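Local coordinates for protein cytochrome P450 268A2 Cyp268A2 (Mycobacterium marinum, PDB 6BLD) that is a haem-binding member of the cytochrome P450 superfamily, holding its porphyrin in a mainly helical fold beside a pocket occupied by a second, elongated ligand, at residues E97-L103 / A251-L256; D176-V180 / Y211-V215; P41-P47 / P59-T65. All blocks are in the same frame, centred on the assembly; numbering follows the deposited sequence.

Contact 1: residues E97-L103 / A251-L256. With DXJ ((3E,5E)-6,10-dimethylundeca-3,5,9-trien-2-one), chain C; HEM (protoporphyrin IX containing Fe), chain B.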
# COMPACT_ATOMS: atom_id res chain seq x y z
N GLU A 97 8.51 10.57 11.43
CA GLU A 97 8.17 11.98 11.28
C GLU A 97 8.49 12.51 9.89
O GLU A 97 7.89 13.51 9.46
CB GLU A 97 8.89 12.81 12.34
CG GLU A 97 8.40 12.57 13.76
CD GLU A 97 9.52 12.59 14.79
OE1 GLU A 97 10.63 13.06 14.45
OE2 GLU A 97 9.29 12.14 15.93
N ALA A 98 9.41 11.87 9.16
CA ALA A 98 9.82 12.33 7.84
C ALA A 98 9.09 11.61 6.71
O ALA A 98 9.43 11.82 5.54
CB ALA A 98 11.33 12.16 7.68
N SER A 99 8.09 10.78 7.03
CA SER A 99 7.44 9.96 6.01
C SER A 99 5.93 9.80 6.16
O SER A 99 5.26 9.58 5.15
CB SER A 99 8.08 8.56 5.97
OG SER A 99 7.88 7.89 7.20
N GLN A 100 5.37 9.89 7.37
CA GLN A 100 3.99 9.49 7.58
C GLN A 100 3.00 10.55 7.12
O GLN A 100 1.97 10.22 6.52
CB GLN A 100 3.76 9.14 9.05
CG GLN A 100 4.59 7.97 9.56
CD GLN A 100 4.36 6.69 8.76
OE1 GLN A 100 3.40 5.96 9.01
NE2 GLN A 100 5.25 6.42 7.81
N SER A 101 3.28 11.82 7.40
CA SER A 101 2.41 12.95 7.03
C SER A 101 1.04 12.73 7.66
O SER A 101 0.96 12.25 8.81
CB SER A 101 2.40 13.12 5.52
OG SER A 101 1.61 14.23 5.14
N PHE A 102 -0.06 13.04 6.97
CA PHE A 102 -1.38 12.92 7.58
C PHE A 102 -1.89 11.49 7.65
O PHE A 102 -2.98 11.27 8.18
CB PHE A 102 -2.40 13.81 6.85
CG PHE A 102 -2.58 13.48 5.39
CD1 PHE A 102 -3.39 12.43 5.00
CD2 PHE A 102 -1.95 14.23 4.42
CE1 PHE A 102 -3.56 12.13 3.66
CE2 PHE A 102 -2.12 13.94 3.08
CZ PHE A 102 -2.92 12.88 2.70
N LEU A 103 -1.14 10.52 7.13
CA LEU A 103 -1.52 9.12 7.32
C LEU A 103 -1.53 8.76 8.80
O LEU A 103 -2.45 8.08 9.27
CB LEU A 103 -0.57 8.20 6.55
CG LEU A 103 -0.77 6.70 6.76
CD1 LEU A 103 -2.01 6.21 6.02
CD2 LEU A 103 0.46 5.93 6.32
N ALA A 251 7.72 17.99 2.86
CA ALA A 251 8.54 16.85 2.47
C ALA A 251 7.94 15.54 2.97
O ALA A 251 8.01 14.52 2.28
CB ALA A 251 9.97 17.02 3.00
N ALA A 252 7.35 15.55 4.17
CA ALA A 252 6.76 14.34 4.71
C ALA A 252 5.61 13.84 3.83
O ALA A 252 5.45 12.64 3.63
CB ALA A 252 6.28 14.57 6.14
N PHE A 253 4.81 14.77 3.30
CA PHE A 253 3.73 14.35 2.41
C PHE A 253 4.27 13.84 1.08
O PHE A 253 3.69 12.92 0.48
CB PHE A 253 2.74 15.50 2.18
CG PHE A 253 1.77 15.23 1.06
CD1 PHE A 253 0.69 14.38 1.26
CD2 PHE A 253 1.96 15.80 -0.19
CE1 PHE A 253 -0.19 14.12 0.23
CE2 PHE A 253 1.07 15.54 -1.21
CZ PHE A 253 -0.00 14.70 -1.00
N PHE A 254 5.36 14.44 0.59
CA PHE A 254 5.97 13.95 -0.64
C PHE A 254 6.42 12.51 -0.49
O PHE A 254 6.26 11.70 -1.42
CB PHE A 254 7.15 14.85 -1.03
CG PHE A 254 7.79 14.47 -2.33
CD1 PHE A 254 7.23 14.86 -3.54
CD2 PHE A 254 8.96 13.72 -2.35
CE1 PHE A 254 7.82 14.52 -4.74
CE2 PHE A 254 9.55 13.37 -3.55
CZ PHE A 254 8.98 13.77 -4.75
N VAL A 255 6.99 12.16 0.66
CA VAL A 255 7.36 10.77 0.93
C VAL A 255 6.12 9.89 0.99
O VAL A 255 6.05 8.83 0.36
CB VAL A 255 8.19 10.67 2.22
CG1 VAL A 255 8.51 9.21 2.53
CG2 VAL A 255 9.46 11.50 2.10
N LEU A 256 5.12 10.32 1.76
CA LEU A 256 3.86 9.57 1.82
C LEU A 256 3.28 9.36 0.43
O LEU A 256 2.89 8.24 0.08
CB LEU A 256 2.87 10.32 2.72
CG LEU A 256 1.43 9.81 2.72
CD1 LEU A 256 1.34 8.34 3.11
CD2 LEU A 256 0.53 10.68 3.60
C10 DXJ C . 7.13 4.79 5.18
C13 DXJ C . 10.41 3.52 6.69
C01 DXJ C . -0.69 3.20 2.08
C02 DXJ C . 0.82 3.27 2.21
C03 DXJ C . 1.38 4.29 2.83
C04 DXJ C . 1.69 2.15 1.63
C05 DXJ C . 2.90 4.39 2.97
C06 DXJ C . 3.32 4.73 4.40
C07 DXJ C . 4.78 5.16 4.50
C08 DXJ C . 5.66 4.37 5.07
C09 DXJ C . 5.22 6.52 3.95
C11 DXJ C . 7.94 4.10 5.97
C12 DXJ C . 9.41 4.50 6.10
O14 DXJ C . 9.77 5.58 5.74
CHA HEM B . -4.12 5.38 2.25
CHB HEM B . -2.23 7.49 -1.69
CHC HEM B . -2.85 3.38 -4.19
CHD HEM B . -3.90 1.11 -0.02
C1A HEM B . -3.56 6.32 1.41
C2A HEM B . -3.23 7.69 1.74
C3A HEM B . -2.71 8.27 0.66
C4A HEM B . -2.69 7.29 -0.41
CMA HEM B . -2.23 9.73 0.56
CAA HEM B . -3.45 8.36 3.11
CBA HEM B . -4.90 8.83 3.20
CGA HEM B . -5.21 9.32 4.59
O1A HEM B . -6.22 10.05 4.75
O2A HEM B . -4.44 8.99 5.53
C1B HEM B . -2.29 6.59 -2.73
C2B HEM B . -2.01 6.88 -4.11
C3B HEM B . -2.17 5.76 -4.82
C4B HEM B . -2.57 4.70 -3.90
CMB HEM B . -1.58 8.25 -4.69
CAB HEM B . -1.95 5.71 -6.35
CBB HEM B . -2.23 4.63 -7.09
C1C HEM B . -3.20 2.40 -3.28
C2C HEM B . -3.50 1.01 -3.58
C3C HEM B . -3.78 0.39 -2.42
C4C HEM B . -3.68 1.37 -1.35
CMC HEM B . -3.47 0.42 -5.01
CAC HEM B . -4.19 -1.07 -2.14
CBC HEM B . -4.53 -1.95 -3.09
C1D HEM B . -4.07 2.06 0.96
C2D HEM B . -4.44 1.81 2.34
C3D HEM B . -4.50 2.99 2.97
C4D HEM B . -4.17 4.03 2.02
CMD HEM B . -4.72 0.42 2.95
CAD HEM B . -4.87 3.21 4.46
CBD HEM B . -6.39 3.12 4.61
CGD HEM B . -6.79 3.28 6.06
O1D HEM B . -8.01 3.18 6.35
O2D HEM B . -5.90 3.50 6.92
NA HEM B . -3.22 6.11 0.09
NB HEM B . -2.63 5.25 -2.63
NC HEM B . -3.31 2.58 -1.91
ND HEM B . -3.91 3.42 0.80
FE HEM B . -3.50 4.37 -0.96

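Contact 2: residues D176-V180 / Y211-V215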
# COMPACT_ATOMS: atom_id res chain seq x y z
N ASP A 176 14.76 12.68 -12.05
CA ASP A 176 14.55 12.17 -10.70
C ASP A 176 13.47 11.10 -10.62
O ASP A 176 13.21 10.59 -9.53
CB ASP A 176 14.19 13.32 -9.75
CG ASP A 176 15.29 14.35 -9.63
OD1 ASP A 176 16.40 13.98 -9.21
OD2 ASP A 176 15.04 15.52 -9.97
N ARG A 177 12.84 10.75 -11.75
CA ARG A 177 11.66 9.89 -11.69
C ARG A 177 12.03 8.47 -11.28
O ARG A 177 11.40 7.89 -10.39
CB ARG A 177 10.94 9.91 -13.04
CG ARG A 177 10.10 11.16 -13.24
CD ARG A 177 9.49 11.22 -14.63
NE ARG A 177 8.74 12.45 -14.84
CZ ARG A 177 7.49 12.50 -15.29
NH1 ARG A 177 6.84 11.38 -15.59
NH2 ARG A 177 6.88 13.67 -15.44
N GLU A 178 13.05 7.89 -11.92
CA GLU A 178 13.41 6.51 -11.60
C GLU A 178 14.02 6.39 -10.21
O GLU A 178 13.84 5.37 -9.54
CB GLU A 178 14.38 5.96 -12.65
CG GLU A 178 13.76 5.76 -14.03
CD GLU A 178 12.55 4.84 -14.01
OE1 GLU A 178 12.52 3.90 -13.18
OE2 GLU A 178 11.63 5.06 -14.82
N ARG A 179 14.73 7.42 -9.75
CA ARG A 179 15.31 7.38 -8.41
C ARG A 179 14.24 7.53 -7.34
O ARG A 179 14.36 6.93 -6.26
CB ARG A 179 16.37 8.46 -8.25
CG ARG A 179 17.53 8.34 -9.23
CD ARG A 179 18.42 9.57 -9.18
NE ARG A 179 19.08 9.71 -7.89
CZ ARG A 179 19.92 10.70 -7.58
NH1 ARG A 179 20.21 11.63 -8.49
NH2 ARG A 179 20.48 10.75 -6.38
N VAL A 180 13.19 8.31 -7.60
CA VAL A 180 12.10 8.44 -6.64
C VAL A 180 11.36 7.12 -6.50
O VAL A 180 11.02 6.69 -5.39
CB VAL A 180 11.16 9.59 -7.05
CG1 VAL A 180 9.82 9.45 -6.34
CG2 VAL A 180 11.80 10.93 -6.73
N TYR A 211 17.01 11.49 0.10
CA TYR A 211 16.90 11.86 -1.31
C TYR A 211 15.50 12.38 -1.63
O TYR A 211 15.36 13.39 -2.33
CB TYR A 211 17.24 10.66 -2.20
CG TYR A 211 16.86 10.89 -3.65
CD1 TYR A 211 17.61 11.73 -4.46
CD2 TYR A 211 15.73 10.29 -4.19
CE1 TYR A 211 17.27 11.95 -5.78
CE2 TYR A 211 15.38 10.51 -5.52
CZ TYR A 211 16.15 11.34 -6.30
OH TYR A 211 15.81 11.56 -7.61
N LEU A 212 14.46 11.70 -1.13
CA LEU A 212 13.10 12.16 -1.38
C LEU A 212 12.86 13.54 -0.79
O LEU A 212 12.12 14.34 -1.38
CB LEU A 212 12.10 11.15 -0.82
CG LEU A 212 12.05 9.80 -1.54
CD1 LEU A 212 11.16 8.82 -0.79
CD2 LEU A 212 11.58 9.97 -2.97
N HIS A 213 13.47 13.84 0.35
CA HIS A 213 13.36 15.19 0.91
C HIS A 213 14.14 16.20 0.09
O HIS A 213 13.78 17.39 0.07
CB HIS A 213 13.83 15.20 2.36
CG HIS A 213 12.82 14.65 3.33
ND1 HIS A 213 12.46 15.32 4.48
CD2 HIS A 213 12.09 13.51 3.31
CE1 HIS A 213 11.55 14.61 5.13
NE2 HIS A 213 11.31 13.51 4.44
N GLN A 214 15.20 15.77 -0.59
CA GLN A 214 15.92 16.66 -1.49
C GLN A 214 15.07 17.04 -2.69
O GLN A 214 15.01 18.21 -3.08
CB GLN A 214 17.23 16.01 -1.95
CG GLN A 214 18.36 16.11 -0.94
CD GLN A 214 18.65 17.55 -0.54
OE1 GLN A 214 18.91 18.40 -1.39
NE2 GLN A 214 18.59 17.82 0.75
N VAL A 215 14.40 16.05 -3.30
CA VAL A 215 13.51 16.33 -4.42
C VAL A 215 12.34 17.18 -3.96
O VAL A 215 11.87 18.06 -4.69
CB VAL A 215 13.04 15.01 -5.06
CG1 VAL A 215 12.14 15.28 -6.26
CG2 VAL A 215 14.23 14.15 -5.46

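Contact 3: residues P41-P47 / P59-T65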
# COMPACT_ATOMS: atom_id res chain seq x y z
N PRO A 41 -10.57 -14.37 17.12
CA PRO A 41 -10.42 -13.34 16.07
C PRO A 41 -9.71 -12.08 16.54
O PRO A 41 -9.15 -11.36 15.71
CB PRO A 41 -11.87 -13.05 15.66
CG PRO A 41 -12.69 -13.47 16.83
CD PRO A 41 -11.98 -14.65 17.42
N VAL A 42 -9.73 -11.79 17.84
CA VAL A 42 -9.02 -10.65 18.41
C VAL A 42 -8.11 -11.21 19.50
O VAL A 42 -8.58 -11.58 20.58
CB VAL A 42 -9.98 -9.59 18.97
CG1 VAL A 42 -9.19 -8.46 19.62
CG2 VAL A 42 -10.88 -9.05 17.86
N SER A 43 -6.81 -11.29 19.21
CA SER A 43 -5.86 -11.95 20.08
C SER A 43 -4.71 -11.00 20.41
O SER A 43 -4.40 -10.08 19.65
CB SER A 43 -5.32 -13.24 19.45
OG SER A 43 -4.80 -12.99 18.15
N TRP A 44 -4.06 -11.27 21.54
CA TRP A 44 -2.97 -10.45 22.06
C TRP A 44 -1.64 -11.13 21.75
O TRP A 44 -1.47 -12.32 22.00
CB TRP A 44 -3.13 -10.25 23.57
CG TRP A 44 -2.09 -9.38 24.21
CD1 TRP A 44 -1.09 -9.79 25.05
CD2 TRP A 44 -1.96 -7.96 24.09
NE1 TRP A 44 -0.34 -8.71 25.45
CE2 TRP A 44 -0.85 -7.58 24.88
CE3 TRP A 44 -2.66 -6.97 23.39
CZ2 TRP A 44 -0.43 -6.25 24.98
CZ3 TRP A 44 -2.24 -5.66 23.50
CH2 TRP A 44 -1.14 -5.31 24.29
N HIS A 45 -0.70 -10.36 21.22
CA HIS A 45 0.58 -10.87 20.75
C HIS A 45 1.70 -9.95 21.20
O HIS A 45 1.47 -8.76 21.45
CB HIS A 45 0.60 -11.00 19.22
CG HIS A 45 -0.42 -11.95 18.68
ND1 HIS A 45 -0.10 -13.22 18.25
CD2 HIS A 45 -1.76 -11.82 18.50
CE1 HIS A 45 -1.20 -13.83 17.83
NE2 HIS A 45 -2.22 -13.00 17.98
N PRO A 46 2.92 -10.47 21.33
CA PRO A 46 4.07 -9.61 21.64
C PRO A 46 4.46 -8.78 20.43
O PRO A 46 4.07 -9.09 19.30
CB PRO A 46 5.17 -10.62 22.00
CG PRO A 46 4.79 -11.86 21.27
CD PRO A 46 3.29 -11.90 21.29
N PRO A 47 5.24 -7.71 20.63
CA PRO A 47 5.61 -6.84 19.50
C PRO A 47 6.44 -7.58 18.46
O PRO A 47 6.96 -8.67 18.69
CB PRO A 47 6.42 -5.72 20.16
CG PRO A 47 6.03 -5.76 21.60
CD PRO A 47 5.76 -7.20 21.91
N PRO A 59 4.11 -3.30 25.06
CA PRO A 59 3.82 -4.64 25.61
C PRO A 59 3.31 -5.61 24.57
O PRO A 59 3.36 -6.83 24.81
CB PRO A 59 2.76 -4.36 26.68
CG PRO A 59 2.04 -3.16 26.16
CD PRO A 59 3.04 -2.34 25.38
N GLY A 60 2.83 -5.13 23.45
CA GLY A 60 2.32 -6.00 22.41
C GLY A 60 1.28 -5.28 21.57
O GLY A 60 1.32 -4.06 21.45
N PHE A 61 0.37 -6.07 21.01
CA PHE A 61 -0.67 -5.53 20.14
C PHE A 61 -1.82 -6.52 20.08
O PHE A 61 -1.66 -7.71 20.37
CB PHE A 61 -0.13 -5.24 18.74
CG PHE A 61 0.26 -6.47 17.97
CD1 PHE A 61 1.53 -7.00 18.07
CD2 PHE A 61 -0.65 -7.11 17.13
CE1 PHE A 61 1.89 -8.14 17.37
CE2 PHE A 61 -0.30 -8.24 16.43
CZ PHE A 61 0.98 -8.76 16.55
N TRP A 62 -2.98 -6.02 19.67
CA TRP A 62 -4.16 -6.83 19.42
C TRP A 62 -4.22 -7.16 17.93
O TRP A 62 -4.16 -6.26 17.09
CB TRP A 62 -5.43 -6.10 19.85
CG TRP A 62 -5.64 -6.04 21.33
CD1 TRP A 62 -5.42 -4.96 22.14
CD2 TRP A 62 -6.12 -7.08 22.18
NE1 TRP A 62 -5.73 -5.27 23.44
CE2 TRP A 62 -6.16 -6.57 23.49
CE3 TRP A 62 -6.51 -8.41 21.96
CZ2 TRP A 62 -6.58 -7.34 24.58
CZ3 TRP A 62 -6.93 -9.16 23.04
CH2 TRP A 62 -6.96 -8.63 24.33
N ALA A 63 -4.35 -8.45 17.62
CA ALA A 63 -4.44 -8.90 16.23
C ALA A 63 -5.90 -8.94 15.80
O ALA A 63 -6.71 -9.64 16.41
CB ALA A 63 -3.79 -10.27 16.07
N VAL A 64 -6.23 -8.18 14.76
CA VAL A 64 -7.58 -8.11 14.21
C VAL A 64 -7.56 -8.81 12.86
O VAL A 64 -6.98 -8.30 11.89
CB VAL A 64 -8.07 -6.66 14.08
CG1 VAL A 64 -9.46 -6.63 13.48
CG2 VAL A 64 -8.05 -5.97 15.44
N THR A 65 -8.23 -9.96 12.78
CA THR A 65 -8.12 -10.84 11.62
C THR A 65 -9.39 -10.92 10.78
O THR A 65 -9.30 -11.25 9.60
CB THR A 65 -7.74 -12.26 12.07
OG1 THR A 65 -8.68 -12.72 13.04
CG2 THR A 65 -6.34 -12.27 12.68
O HOH W 1 -11.04 -9.81 14.07
O HOH W 2 -6.59 -12.71 16.18

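Contact 1: residues E97-L103 / A251-L256
L256 and F102 are central to this contact. It joins E97-L103, the end of the B' helix and the start of the B'-C loop of the cytochrome P450 fold, to A251-L256 on the long central helix 247-278. No hydrogen bond runs between the two segments, so the fit rests on packing.

Methyl groups make most of the packing. L256 CD2 lies over the middle of one face of the F102 ring, 4.2 Å from its centroid and 8° off the normal, a CH-pi contact. The same methyl is 3.3 Å from Q100 O. The other branch of L256, CD1, meets L103 CB at 3.9 Å. V255 sets CG1 against S99 CB and CG2 beside A98 O, while A252 CB lies near E97 O.

The aromatic contact is lateral. The F102 and F253 rings lie alongside each other, planes 24° apart, and meet at their rims, F102 CE2 to F253 CD1 at 3.4 Å. Neither ring covers the other. S101 OG sits at the edge of the F253 ring, close to its plane.

The polar atoms find partners on their own segment or nearby. Q100 NE2 donates to S99 OG at 3.1 Å, nearly in its own amide plane. S99 OG is also hydrogen-bonded to L95 O. L256 N keeps its helical bond to A252 O, although S99 O is near.

S99, Q100, L103 and L256 line the pocket of (3E,5E)-6,10-dimethylundeca-3,5,9-trien-2-one. The Q100 chain bends at chi2 (-57°), and its NE2 comes 3.4 Å from ligand C08. L103 divides its methyls: CD2 is 3.6 Å from ligand C06, and CD1 approaches a haem propionate. At that propionate F102 uses its ring edge, with CE1 3.4 Å from haem CGA.

Contact 2: residues D176-V180 / Y211-V215
The R179 guanidinium and Y211 ring planes are 18° apart, but the overlap is partial: Y211 CE1 lies over one guanidinium face, toward its rim. One face of the Y211 ring carries V215 CG2, also off centre. At the ring edge, near its plane, are D176 OD1 and V180 N.

The phenol is fixed by a hydrogen bond: Y211 OH donates to D176 OD1 at 3.0 Å. It meets the anti side of that oxygen, 23° out of the carboxylate plane. R179 CB is close beside the same hydroxyl, 3.2 Å from Y211 OH. The arginine then bends at chi3 (65°), which brings its CZ to 3.4 Å from Y211 CE1.

V180 fills the buried side with both methyls. Its CG1 meets L212 CD2 at 3.8 Å. Its CG2 touches Y211 CE2 at 3.8 Å and approaches V215 CG2. F254 of helix 247-278 packs on L212 and V215, and the L212 side chain is about 7 Å from the bound (3E,5E)-6,10-dimethylundeca-3,5,9-trien-2-one.

The contact pairs the start of helix 177-186 with helix 201-225, the F and G helices that lie over the ligand pocket in the cytochrome P450 fold.

Contact 3: residues P41-P47 / P59-T65
V42-H45 and F61-V64 pair as antiparallel strands, their axes 4.4 Å apart at closest approach and their directions 145° apart. S43 with A63 and H45 with F61 are the hydrogen-bonded pairs, each bonded both ways, and the A63 N to S43 O bond is short at 2.6 Å.

V42, W44, W62 and V64 share one face of the sheet. W44 holds CG opposite its backbone N (chi1 -178°), which carries the indole across to W62. There the edge of its six-membered ring meets the face of the W62 five-membered ring, a T-shaped pair with centroids 4.6 Å apart and planes at 61°. V42 CG1 packs against W62 CE3 at 3.6 Å. W62 NE1 is hydrogen-bonded to E330, and W44 makes a cation-pi contact with R9.

On the other face, H45 CB lies over the F61 ring, 3.9 Å from its centroid. The imidazole itself is slid off that ring. Its NE2 is hydrogen-bonded to S43 OG at 2.6 Å, which probably holds the ring's rotation, and its CD2 rests on A63 CB. Past the strand end, T65 OG1 donates to P41 O at 3.0 Å, and a water also donates to that carbonyl. Beyond the strands, toward the connection, G60 CA lies close to H45 O, and one face of the W44 ring lies over G60 C and F61 N.

F61 and A63 also pack on strand 331-335. The pair is a beta-hairpin with a long connection in the main beta sheet of the cytochrome P450 fold: strand 42-45 is the outermost of its five strands, and 61-64 links it to 331-335.

Overall arrangement
From the N terminus, contact 3 comes first. It closes a short loop, residues 48-58, between two neighbouring strands and is complete before the others begin. Contact 1 opens next, at 97-103, and closes only at 251-256. Contact 2 falls wholly within that span, pairing 176-180 with 211-215. Contacts 1 and 2 touch: H213 NE2 is hydrogen-bonded to A98 O, and F254 packs on L212. Together they tie the B'-C loop, the F and G helices and the long central helix around the ligand pocket. Contact 3 belongs to the five-stranded mixed sheet, its centre about 26 Å from that of contact 1. Contacts 2 and 3 lie on opposite sides of the chain's centre.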